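Local atomic coordinates of SPbeta prophage-derived uncharacterized protein YorR (Bacillus subtilis, PDB entry 3KB2), a protein that is of unknown function but binds a guanosine nucleotide phosphorylated at both its 3' and 5' positions, and may be a nucleotide kinase related to dTMP kinases. Residues L3-G8 against A94-V99; L25-I30 against E55-I60; S33-A38 against K75-L80; L68-K73 against E130-V135. One frame throughout, in Å; residues are numbered along the deposited sequence.

Interaction 1. Residues L3-G8 against A94-V99; sequences LIILEG and AKAKVV
Strands 3-7 and 96-99 run parallel, 16° apart and 4.7 Å between axes at their closest, with Leu-3, Ile-4, Ile-5 and Leu-6 abreast of Ala-96, Lys-97, Val-98 and Val-99. Across the gap, Leu-3, Ile-5 and Glu-7 give their N-H to the carbonyls of Lys-95, Lys-97 and Val-99, while Lys-97 and Val-99 return theirs to those of Leu-3 and Ile-5. The bond from Val-99 N to Ile-5 O measures 2.6 Å and lies nearly along the C=O axis. The equally short one from Leu-3 N to Lys-95 O is virtually straight, 178° at the hydrogen, although N sits above the carbonyl plane.

On one face, CD1 of Ile-5 rests 4.1 Å from Ala-96 CB and near a methyl of Val-98; helix 82-92 packs on Leu-3 and Ile-5 through Ile-92. On the other face, Leu-6 and Val-99 run alongside each other in the same direction. CG of Leu-6 is anti to its carbonyl carbon (chi1 -56°), and its CD2 comes within 3.6 Å of Val-99 CB. Helix 14-25 packs on this face, Ala-18 meeting Leu-6.

Glu-7 bends at chi2 and its OE1 is held by Ser-66 OG and Phe-63 N, while Lys-95 NZ binds the carbonyls of Ala-53 and Glu-55. Five amide bonds are thus satisfied between the strands, Leu-3 to Leu-6, Val-98 and Val-99 fill both faces, and these charges are met outside the pair. Gly-8 then leads toward the loop of residues 10-16, which lines the ligand pocket in the position of the P-loop of nucleotide kinases.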
# COMPACT_ATOMS: atom_id res chain seq x y z
N LEU A 3 28.10 -7.07 -7.34
CA LEU A 3 26.88 -6.31 -7.09
C LEU A 3 25.75 -7.25 -6.71
O LEU A 3 25.25 -8.00 -7.55
CB LEU A 3 26.51 -5.50 -8.33
CG LEU A 3 25.22 -4.68 -8.30
CD1 LEU A 3 25.31 -3.62 -7.22
CD2 LEU A 3 25.01 -4.03 -9.67
N ILE A 4 25.34 -7.21 -5.45
CA ILE A 4 24.28 -8.09 -4.96
C ILE A 4 22.93 -7.40 -5.00
O ILE A 4 22.72 -6.38 -4.37
CB ILE A 4 24.57 -8.55 -3.52
CG1 ILE A 4 25.99 -9.16 -3.45
CG2 ILE A 4 23.53 -9.56 -3.08
CD1 ILE A 4 26.44 -9.49 -2.06
N ILE A 5 22.00 -7.99 -5.74
CA ILE A 5 20.66 -7.44 -5.88
C ILE A 5 19.63 -8.33 -5.18
O ILE A 5 19.51 -9.52 -5.48
CB ILE A 5 20.31 -7.29 -7.38
CG1 ILE A 5 21.31 -6.32 -8.04
CG2 ILE A 5 18.92 -6.75 -7.55
CD1 ILE A 5 21.43 -6.50 -9.52
N LEU A 6 18.89 -7.74 -4.25
CA LEU A 6 17.87 -8.47 -3.49
C LEU A 6 16.47 -8.10 -3.95
O LEU A 6 16.05 -6.95 -3.83
CB LEU A 6 18.03 -8.17 -2.00
CG LEU A 6 19.44 -8.50 -1.51
CD1 LEU A 6 19.59 -8.11 -0.05
CD2 LEU A 6 19.70 -10.00 -1.69
N GLU A 7 15.75 -9.08 -4.47
CA GLU A 7 14.41 -8.84 -4.97
C GLU A 7 13.42 -9.81 -4.35
O GLU A 7 13.81 -10.86 -3.83
CB GLU A 7 14.37 -8.96 -6.50
CG GLU A 7 15.18 -7.90 -7.23
CD GLU A 7 14.45 -6.57 -7.29
OE1 GLU A 7 13.85 -6.18 -6.27
OE2 GLU A 7 14.48 -5.91 -8.36
N GLY A 8 12.15 -9.46 -4.42
CA GLY A 8 11.12 -10.32 -3.87
C GLY A 8 10.09 -9.51 -3.12
O GLY A 8 10.32 -8.34 -2.79
N ALA A 94 28.25 -9.02 -15.66
CA ALA A 94 29.54 -9.57 -15.25
C ALA A 94 29.93 -9.30 -13.81
O ALA A 94 31.06 -9.57 -13.41
CB ALA A 94 30.63 -9.05 -16.17
N LYS A 95 29.01 -8.79 -13.02
CA LYS A 95 29.35 -8.48 -11.65
C LYS A 95 28.14 -8.62 -10.77
O LYS A 95 28.23 -8.51 -9.55
CB LYS A 95 29.83 -7.04 -11.57
CG LYS A 95 28.81 -6.06 -12.11
CD LYS A 95 29.15 -4.63 -11.71
CE LYS A 95 28.31 -3.62 -12.48
NZ LYS A 95 28.57 -2.23 -12.01
N ALA A 96 27.00 -8.87 -11.39
CA ALA A 96 25.78 -8.95 -10.62
C ALA A 96 25.40 -10.34 -10.16
O ALA A 96 25.67 -11.34 -10.84
CB ALA A 96 24.63 -8.34 -11.41
N LYS A 97 24.80 -10.38 -8.98
CA LYS A 97 24.30 -11.61 -8.37
C LYS A 97 22.87 -11.22 -8.03
O LYS A 97 22.63 -10.42 -7.12
CB LYS A 97 25.07 -11.96 -7.10
CG LYS A 97 26.06 -13.11 -7.25
CD LYS A 97 27.09 -12.85 -8.34
CE LYS A 97 28.20 -13.90 -8.34
NZ LYS A 97 27.69 -15.28 -8.56
N VAL A 98 21.91 -11.76 -8.79
CA VAL A 98 20.51 -11.45 -8.59
C VAL A 98 19.83 -12.44 -7.66
O VAL A 98 19.69 -13.62 -7.98
CB VAL A 98 19.73 -11.44 -9.92
CG1 VAL A 98 18.29 -11.02 -9.66
CG2 VAL A 98 20.39 -10.48 -10.88
N VAL A 99 19.40 -11.96 -6.50
CA VAL A 99 18.75 -12.83 -5.53
C VAL A 99 17.24 -12.60 -5.48
O VAL A 99 16.78 -11.46 -5.43
CB VAL A 99 19.33 -12.61 -4.14
CG1 VAL A 99 18.68 -13.55 -3.14
CG2 VAL A 99 20.81 -12.82 -4.18

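Interaction 2. Residues L25-I30 against E55-I60; sequences LKYPII and EDNVII
Tyr-27 lies just before strand 29-31, and its side chain follows the backbone of Asn-57 and Val-58. CB meets Asn-57 O at 3.4 Å and also touches Val-58 CA and Ile-59 CG1. With CG anti to the carbonyl carbon (chi1 -72°), the ring is laid over the peptide joining Asn-57 to Val-58: CG and CD1 meet Asn-57 O, CD1 at 3.1 Å, CD2 faces the peptide carbon and nitrogen, and that carbon sits 3.4 Å from the ring plane, offset toward the rim. Tyr-27 CE1 comes 3.5 Å from Asn-57 CB, and CZ approaches Asn-57 OD1. Leu-25 CB lies over the centre of the opposite face, so the ring is sandwiched. At the tip, OH and Asn-57 OD1 share a water, which donates to OD1 over 2.8 Å and stands at the ring edge, in plane. Both oxygens are also hydrogen-bonded to Thr-2 N.

Beyond the ring, Pro-28 CD touches Val-58 CG1, and the chains settle into parallel pairing. Ile-59 N binds Pro-28 O at 2.9 Å and Ile-30 N binds Ile-59 O at the same length. Helix 14-25 packs on Ile-59, whereas Ile-30 and Ile-60 turn to the other face, onto Leu-52 of helix 42-52.

Strand 29-31 is thus fastened at the sheet edge by two nearly axial amide bonds and, at its start, by a tyrosine whose apolar ring covers a peptide while its hydroxyl keeps polar partners.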
# COMPACT_ATOMS: atom_id res chain seq x y z
N LEU A 25 30.54 -8.94 4.22
CA LEU A 25 31.22 -8.46 3.02
C LEU A 25 31.65 -7.00 3.12
O LEU A 25 32.49 -6.54 2.36
CB LEU A 25 30.30 -8.61 1.81
CG LEU A 25 29.84 -10.03 1.47
CD1 LEU A 25 28.62 -9.96 0.60
CD2 LEU A 25 30.97 -10.79 0.78
N LYS A 26 31.04 -6.30 4.07
CA LYS A 26 31.30 -4.88 4.29
C LYS A 26 30.84 -4.04 3.11
O LYS A 26 31.41 -2.98 2.82
CB LYS A 26 32.78 -4.64 4.59
CG LYS A 26 33.22 -5.28 5.90
CD LYS A 26 34.65 -4.90 6.25
CE LYS A 26 35.01 -5.40 7.64
NZ LYS A 26 34.13 -4.81 8.70
N TYR A 27 29.80 -4.51 2.42
CA TYR A 27 29.24 -3.77 1.30
C TYR A 27 28.19 -2.80 1.82
O TYR A 27 27.44 -3.12 2.73
CB TYR A 27 28.55 -4.70 0.30
CG TYR A 27 29.46 -5.58 -0.54
CD1 TYR A 27 30.84 -5.42 -0.55
CD2 TYR A 27 28.91 -6.58 -1.33
CE1 TYR A 27 31.66 -6.24 -1.33
CE2 TYR A 27 29.71 -7.41 -2.11
CZ TYR A 27 31.07 -7.24 -2.11
OH TYR A 27 31.83 -8.11 -2.86
N PRO A 28 28.15 -1.58 1.28
CA PRO A 28 27.14 -0.63 1.76
C PRO A 28 25.79 -1.13 1.26
O PRO A 28 25.74 -1.85 0.27
CB PRO A 28 27.53 0.68 1.07
CG PRO A 28 28.97 0.52 0.76
CD PRO A 28 29.10 -0.92 0.37
N ILE A 29 24.71 -0.75 1.93
CA ILE A 29 23.36 -1.15 1.55
C ILE A 29 22.59 0.04 0.95
O ILE A 29 22.51 1.10 1.57
CB ILE A 29 22.55 -1.63 2.77
CG1 ILE A 29 23.27 -2.78 3.47
CG2 ILE A 29 21.16 -2.08 2.31
CD1 ILE A 29 22.55 -3.27 4.73
N ILE A 30 22.02 -0.16 -0.23
CA ILE A 30 21.27 0.90 -0.90
C ILE A 30 19.90 0.40 -1.37
O ILE A 30 19.81 -0.68 -1.95
CB ILE A 30 22.07 1.41 -2.13
CG1 ILE A 30 23.34 2.10 -1.65
CG2 ILE A 30 21.21 2.34 -3.00
CD1 ILE A 30 24.31 2.41 -2.75
N GLU A 55 27.68 1.20 -9.82
CA GLU A 55 28.20 0.77 -8.53
C GLU A 55 28.63 -0.69 -8.55
O GLU A 55 28.24 -1.47 -9.42
CB GLU A 55 27.14 0.96 -7.44
CG GLU A 55 27.13 2.33 -6.73
CD GLU A 55 28.42 2.63 -5.96
OE1 GLU A 55 28.37 3.39 -4.96
OE2 GLU A 55 29.49 2.12 -6.36
N ASP A 56 29.47 -1.04 -7.57
CA ASP A 56 29.95 -2.40 -7.42
C ASP A 56 30.34 -2.57 -5.95
O ASP A 56 30.66 -1.60 -5.27
CB ASP A 56 31.15 -2.66 -8.33
CG ASP A 56 31.52 -4.14 -8.40
OD1 ASP A 56 30.63 -5.00 -8.22
OD2 ASP A 56 32.69 -4.46 -8.66
N ASN A 57 30.29 -3.81 -5.48
CA ASN A 57 30.59 -4.13 -4.10
C ASN A 57 29.59 -3.45 -3.17
O ASN A 57 29.96 -2.86 -2.15
CB ASN A 57 32.02 -3.71 -3.74
CG ASN A 57 33.06 -4.47 -4.55
OD1 ASN A 57 32.97 -5.70 -4.69
ND2 ASN A 57 34.05 -3.75 -5.08
N VAL A 58 28.32 -3.54 -3.54
CA VAL A 58 27.26 -2.97 -2.73
C VAL A 58 26.10 -3.92 -2.81
O VAL A 58 26.08 -4.81 -3.65
CB VAL A 58 26.82 -1.58 -3.23
CG1 VAL A 58 28.05 -0.71 -3.51
CG2 VAL A 58 25.95 -1.71 -4.46
N ILE A 59 25.14 -3.73 -1.92
CA ILE A 59 23.95 -4.55 -1.86
C ILE A 59 22.76 -3.66 -2.18
O ILE A 59 22.56 -2.65 -1.52
CB ILE A 59 23.77 -5.14 -0.46
CG1 ILE A 59 24.97 -6.01 -0.10
CG2 ILE A 59 22.46 -5.91 -0.38
CD1 ILE A 59 25.12 -6.29 1.38
N ILE A 60 21.99 -4.02 -3.20
CA ILE A 60 20.83 -3.23 -3.60
C ILE A 60 19.56 -3.93 -3.12
O ILE A 60 19.18 -4.99 -3.63
CB ILE A 60 20.79 -3.06 -5.15
CG1 ILE A 60 22.04 -2.29 -5.61
CG2 ILE A 60 19.50 -2.35 -5.56
CD1 ILE A 60 22.12 -2.00 -7.10
O HOH W 1 34.84 -7.29 -3.36

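Interaction 3. Residues S33-A38 against K75-L80; sequences SSFELA and KDYSIL
Ala-38 O, the last carbonyl of the short helix 35-38, is the best-held polar atom, with one firm bond and perhaps a second. Ser-78 N donates to it over 2.7 Å, reaching the oxygen from above the carbonyl plane, 37° out of it, and not along a lone pair. Ser-78 OG stands 3.1 Å from the same Ala-38 O, a weak bond, and not a settled one, because the same proton has another acceptor within reach. Ser-78 therefore approaches the carbonyl with backbone and side chain together, OG being folded beside its own N.

Next to this grip, Ala-38 CB sits squarely over the ring of Tyr-77, 3.3 Å from the centroid and only 9° off the normal, a tight CH-pi contact. Tyr-77 CG is anti to the backbone N, which carries the ring out beneath the helix. There its edge turns toward the face of Phe-35 in an offset edge-to-face pair, planes 69° apart and centroids separated by 5.8 Å; CE2 of Tyr-77 approaches Phe-35 CD1 most closely, at 3.8 Å. Phe-74 adds another edge-to-face ring to Phe-35, and Lys-73 of the second subunit packs on it as well.

At the other end of the helix Ser-34 is the N-cap, its OG weakly accepting from Leu-37 N. The arrangement is that of a one-turn helix capped at its start and tied at its end to the loop between helices 64-70 and 82-92. It follows strand 29-31 of a parallel sheet like that of the P-loop kinases, here beside the subunit interface.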
# COMPACT_ATOMS: atom_id res chain seq x y z
N SER A 33 14.51 0.55 -5.58
CA SER A 33 13.19 1.04 -5.96
C SER A 33 12.61 2.01 -4.94
O SER A 33 12.30 1.66 -3.81
CB SER A 33 12.22 -0.13 -6.18
OG SER A 33 12.46 -0.74 -7.44
N SER A 34 12.46 3.26 -5.38
CA SER A 34 11.92 4.32 -4.55
C SER A 34 10.55 4.73 -5.09
O SER A 34 10.39 5.01 -6.28
CB SER A 34 12.88 5.52 -4.58
OG SER A 34 12.29 6.67 -4.01
N PHE A 35 9.55 4.75 -4.21
CA PHE A 35 8.21 5.11 -4.63
C PHE A 35 8.21 6.55 -5.15
O PHE A 35 7.58 6.84 -6.16
CB PHE A 35 7.23 4.99 -3.46
CG PHE A 35 5.78 5.05 -3.86
CD1 PHE A 35 5.10 3.89 -4.22
CD2 PHE A 35 5.09 6.26 -3.83
CE1 PHE A 35 3.74 3.93 -4.55
CE2 PHE A 35 3.73 6.31 -4.16
CZ PHE A 35 3.06 5.15 -4.52
N GLU A 36 8.93 7.43 -4.46
CA GLU A 36 8.99 8.84 -4.86
C GLU A 36 9.63 9.01 -6.23
O GLU A 36 9.18 9.81 -7.05
CB GLU A 36 9.78 9.66 -3.83
CG GLU A 36 9.27 9.56 -2.39
CD GLU A 36 9.92 8.42 -1.61
OE1 GLU A 36 9.71 7.24 -1.95
OE2 GLU A 36 10.65 8.72 -0.63
N LEU A 37 10.70 8.26 -6.48
CA LEU A 37 11.40 8.33 -7.76
C LEU A 37 10.53 7.77 -8.88
O LEU A 37 10.57 8.25 -10.01
CB LEU A 37 12.69 7.53 -7.69
CG LEU A 37 13.45 7.38 -9.01
CD1 LEU A 37 14.06 8.72 -9.39
CD2 LEU A 37 14.52 6.31 -8.87
N ALA A 38 9.76 6.74 -8.56
CA ALA A 38 8.91 6.12 -9.56
C ALA A 38 7.87 7.08 -10.12
O ALA A 38 7.52 7.00 -11.29
CB ALA A 38 8.23 4.90 -8.98
N LYS A 75 -0.68 3.86 -9.98
CA LYS A 75 -0.82 4.81 -11.07
C LYS A 75 0.28 5.86 -10.95
O LYS A 75 0.86 6.03 -9.87
CB LYS A 75 -2.20 5.48 -11.04
CG LYS A 75 -3.37 4.55 -11.37
CD LYS A 75 -4.67 5.34 -11.57
CE LYS A 75 -5.82 4.44 -12.03
NZ LYS A 75 -7.12 5.16 -12.22
N ASP A 76 0.54 6.55 -12.05
CA ASP A 76 1.58 7.57 -12.10
C ASP A 76 2.86 7.00 -11.49
O ASP A 76 3.56 7.66 -10.72
CB ASP A 76 1.15 8.83 -11.33
CG ASP A 76 -0.12 9.46 -11.89
OD1 ASP A 76 -0.23 9.64 -13.13
OD2 ASP A 76 -1.02 9.81 -11.09
N TYR A 77 3.16 5.75 -11.85
CA TYR A 77 4.33 5.04 -11.35
C TYR A 77 5.13 4.54 -12.55
O TYR A 77 4.81 3.51 -13.13
CB TYR A 77 3.88 3.86 -10.49
CG TYR A 77 4.99 3.15 -9.76
CD1 TYR A 77 5.93 2.39 -10.45
CD2 TYR A 77 5.10 3.23 -8.37
CE1 TYR A 77 6.95 1.72 -9.77
CE2 TYR A 77 6.11 2.57 -7.69
CZ TYR A 77 7.03 1.81 -8.39
OH TYR A 77 8.03 1.15 -7.73
N SER A 78 6.18 5.28 -12.90
CA SER A 78 7.02 4.93 -14.05
C SER A 78 7.63 3.54 -14.04
O SER A 78 7.98 2.99 -12.99
CB SER A 78 8.16 5.94 -14.19
OG SER A 78 7.64 7.24 -14.42
N ILE A 79 7.76 2.98 -15.23
CA ILE A 79 8.33 1.66 -15.39
C ILE A 79 9.42 1.68 -16.45
O ILE A 79 9.38 2.47 -17.39
CB ILE A 79 7.26 0.62 -15.81
CG1 ILE A 79 7.89 -0.77 -15.90
CG2 ILE A 79 6.68 0.97 -17.17
CD1 ILE A 79 6.85 -1.87 -15.92
N LEU A 80 10.43 0.83 -16.28
CA LEU A 80 11.48 0.76 -17.28
C LEU A 80 10.91 0.16 -18.55
O LEU A 80 9.95 -0.61 -18.50
CB LEU A 80 12.61 -0.13 -16.79
CG LEU A 80 13.41 0.47 -15.65
CD1 LEU A 80 14.25 -0.59 -15.03
CD2 LEU A 80 14.24 1.62 -16.17

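Interaction 4. Residues L68-K73 against E130-V135; sequences LVYAKK and ELYREV
Tyr-132 turns one ring face to Val-69, whose CG2 stands over the centre, 3.8 Å from the centroid and 6° off the normal, a clean CH-pi contact. At the ring edge, near its plane, comes the hydroxyl of Tyr-70. The Tyr-70 ring in turn carries a water at its own edge, in plane; OH donates to that water over 2.6 Å, and the water also bonds Tyr-132 OH at 3.1 Å. The two tyrosines cross obliquely, with Tyr-70 CE2 3.3 Å from Tyr-132 OH, and the latter hydroxyl has a further partner in Ser-66 OG.

Val-69 is the wedge between the helices. CG1, anti to the backbone N (chi1 169°), leans on Tyr-132 CE1 and Leu-131 CB, while CG2, besides lying over the ring, meets Val-135 CG1 at 3.7 Å. One turn on from Leu-131, Val-135 puts CG2 against Leu-68 CD2, 3.7 Å away. Toward the other end, CD1 of Leu-131 lies 3.6 Å from Lys-73 CE; the lysine bends at chi2 and chi4, and NZ goes to Ser-127 OG.

No direct hydrogen bond joins the two segments. Helix 64-70 and the residues just after it are held to helix 122-137 by methyls, an aromatic face and the aliphatic chain of Lys-73. The polar link passes through the water and the hydroxyls at the end facing the nucleotide site, where Tyr-70 also touches Asp-10 of the ligand pocket.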
# COMPACT_ATOMS: atom_id res chain seq x y z
N LEU A 68 9.32 -3.31 -12.17
CA LEU A 68 8.42 -3.94 -13.12
C LEU A 68 7.13 -4.45 -12.48
O LEU A 68 6.06 -4.43 -13.10
CB LEU A 68 9.14 -5.09 -13.82
CG LEU A 68 9.88 -4.72 -15.11
CD1 LEU A 68 10.65 -3.43 -14.94
CD2 LEU A 68 10.82 -5.87 -15.49
N VAL A 69 7.24 -4.91 -11.23
CA VAL A 69 6.09 -5.44 -10.48
C VAL A 69 5.14 -4.33 -10.04
O VAL A 69 3.96 -4.32 -10.40
CB VAL A 69 6.59 -6.22 -9.20
CG1 VAL A 69 5.43 -6.55 -8.26
CG2 VAL A 69 7.31 -7.49 -9.63
N TYR A 70 5.67 -3.38 -9.27
CA TYR A 70 4.87 -2.28 -8.75
C TYR A 70 4.35 -1.27 -9.76
O TYR A 70 3.46 -0.48 -9.44
CB TYR A 70 5.65 -1.58 -7.63
CG TYR A 70 5.85 -2.47 -6.43
CD1 TYR A 70 4.76 -2.97 -5.72
CD2 TYR A 70 7.14 -2.86 -6.02
CE1 TYR A 70 4.93 -3.84 -4.64
CE2 TYR A 70 7.32 -3.73 -4.94
CZ TYR A 70 6.21 -4.22 -4.26
OH TYR A 70 6.38 -5.09 -3.21
N ALA A 71 4.90 -1.30 -10.97
CA ALA A 71 4.46 -0.38 -12.01
C ALA A 71 3.11 -0.86 -12.54
O ALA A 71 2.35 -0.09 -13.13
CB ALA A 71 5.48 -0.34 -13.14
N LYS A 72 2.81 -2.13 -12.32
CA LYS A 72 1.55 -2.69 -12.76
C LYS A 72 0.49 -2.58 -11.66
O LYS A 72 -0.65 -3.01 -11.84
CB LYS A 72 1.74 -4.16 -13.14
CG LYS A 72 2.81 -4.42 -14.19
CD LYS A 72 2.46 -3.75 -15.51
CE LYS A 72 3.56 -3.99 -16.54
NZ LYS A 72 3.34 -3.20 -17.78
N LYS A 73 0.86 -1.99 -10.53
CA LYS A 73 -0.09 -1.84 -9.41
C LYS A 73 -0.45 -0.41 -9.03
O LYS A 73 -1.55 -0.16 -8.53
CB LYS A 73 0.45 -2.56 -8.17
CG LYS A 73 -0.22 -3.90 -7.88
CD LYS A 73 -0.01 -4.90 -9.01
CE LYS A 73 -0.75 -6.21 -8.74
NZ LYS A 73 -2.22 -6.04 -8.58
N GLU A 130 2.67 -13.50 -7.72
CA GLU A 130 2.70 -14.08 -9.06
C GLU A 130 3.49 -13.22 -10.02
O GLU A 130 4.21 -13.75 -10.86
CB GLU A 130 1.28 -14.25 -9.60
CG GLU A 130 0.82 -15.69 -9.73
CD GLU A 130 1.79 -16.56 -10.52
OE1 GLU A 130 2.17 -16.15 -11.65
OE2 GLU A 130 2.15 -17.65 -10.03
N LEU A 131 3.33 -11.91 -9.92
CA LEU A 131 4.06 -10.97 -10.79
C LEU A 131 5.56 -11.16 -10.60
O LEU A 131 6.31 -11.20 -11.57
CB LEU A 131 3.67 -9.53 -10.46
CG LEU A 131 2.50 -8.92 -11.24
CD1 LEU A 131 2.03 -7.61 -10.63
CD2 LEU A 131 2.97 -8.70 -12.67
N TYR A 132 5.98 -11.29 -9.34
CA TYR A 132 7.39 -11.48 -9.02
C TYR A 132 7.90 -12.76 -9.66
O TYR A 132 8.95 -12.77 -10.29
CB TYR A 132 7.61 -11.54 -7.50
CG TYR A 132 8.00 -10.20 -6.88
CD1 TYR A 132 7.10 -9.47 -6.09
CD2 TYR A 132 9.26 -9.66 -7.11
CE1 TYR A 132 7.47 -8.22 -5.55
CE2 TYR A 132 9.63 -8.42 -6.58
CZ TYR A 132 8.74 -7.71 -5.81
OH TYR A 132 9.13 -6.50 -5.31
N ARG A 133 7.17 -13.86 -9.52
CA ARG A 133 7.63 -15.10 -10.13
C ARG A 133 7.82 -14.91 -11.62
O ARG A 133 8.86 -15.27 -12.16
CB ARG A 133 6.65 -16.24 -9.87
CG ARG A 133 6.66 -16.69 -8.43
CD ARG A 133 6.41 -18.18 -8.32
NE ARG A 133 5.10 -18.55 -8.83
CZ ARG A 133 4.61 -19.79 -8.78
NH1 ARG A 133 5.33 -20.77 -8.26
NH2 ARG A 133 3.39 -20.04 -9.25
N GLU A 134 6.82 -14.33 -12.27
CA GLU A 134 6.85 -14.10 -13.71
C GLU A 134 7.98 -13.17 -14.14
O GLU A 134 8.69 -13.45 -15.11
CB GLU A 134 5.51 -13.55 -14.18
CG GLU A 134 5.23 -13.72 -15.67
CD GLU A 134 3.84 -13.24 -16.06
OE1 GLU A 134 3.40 -13.56 -17.19
OE2 GLU A 134 3.19 -12.55 -15.25
N VAL A 135 8.15 -12.06 -13.43
CA VAL A 135 9.21 -11.12 -13.78
C VAL A 135 10.58 -11.73 -13.52
O VAL A 135 11.53 -11.47 -14.27
CB VAL A 135 9.08 -9.78 -13.00
CG1 VAL A 135 9.17 -10.03 -11.51
CG2 VAL A 135 10.18 -8.82 -13.43
O HOH W 2 8.81 -5.62 -2.32

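How the interactions relate
From the N terminus, 3-8 opens a loop that closes only at 94-99 (interaction 1). Nested inside it, 25-30 and 33-38 open in turn; 55-60 closes interaction 2 and 75-80 closes interaction 3, so these two cross. Interaction 4 starts at 68-73, after interaction 2 has closed, and ends at 130-135, crossing interactions 1 and 3. Interactions 1 and 2 join neighbouring strands of one parallel sheet of order 2-3-1-4-5, and a probable hydrogen bond between Ile-4 O and Ile-60 N connects them. Interactions 3 and 4 pack together through Ile-79 and Tyr-77 against Ala-71, in the helix and loop region beside the second subunit, which both touch.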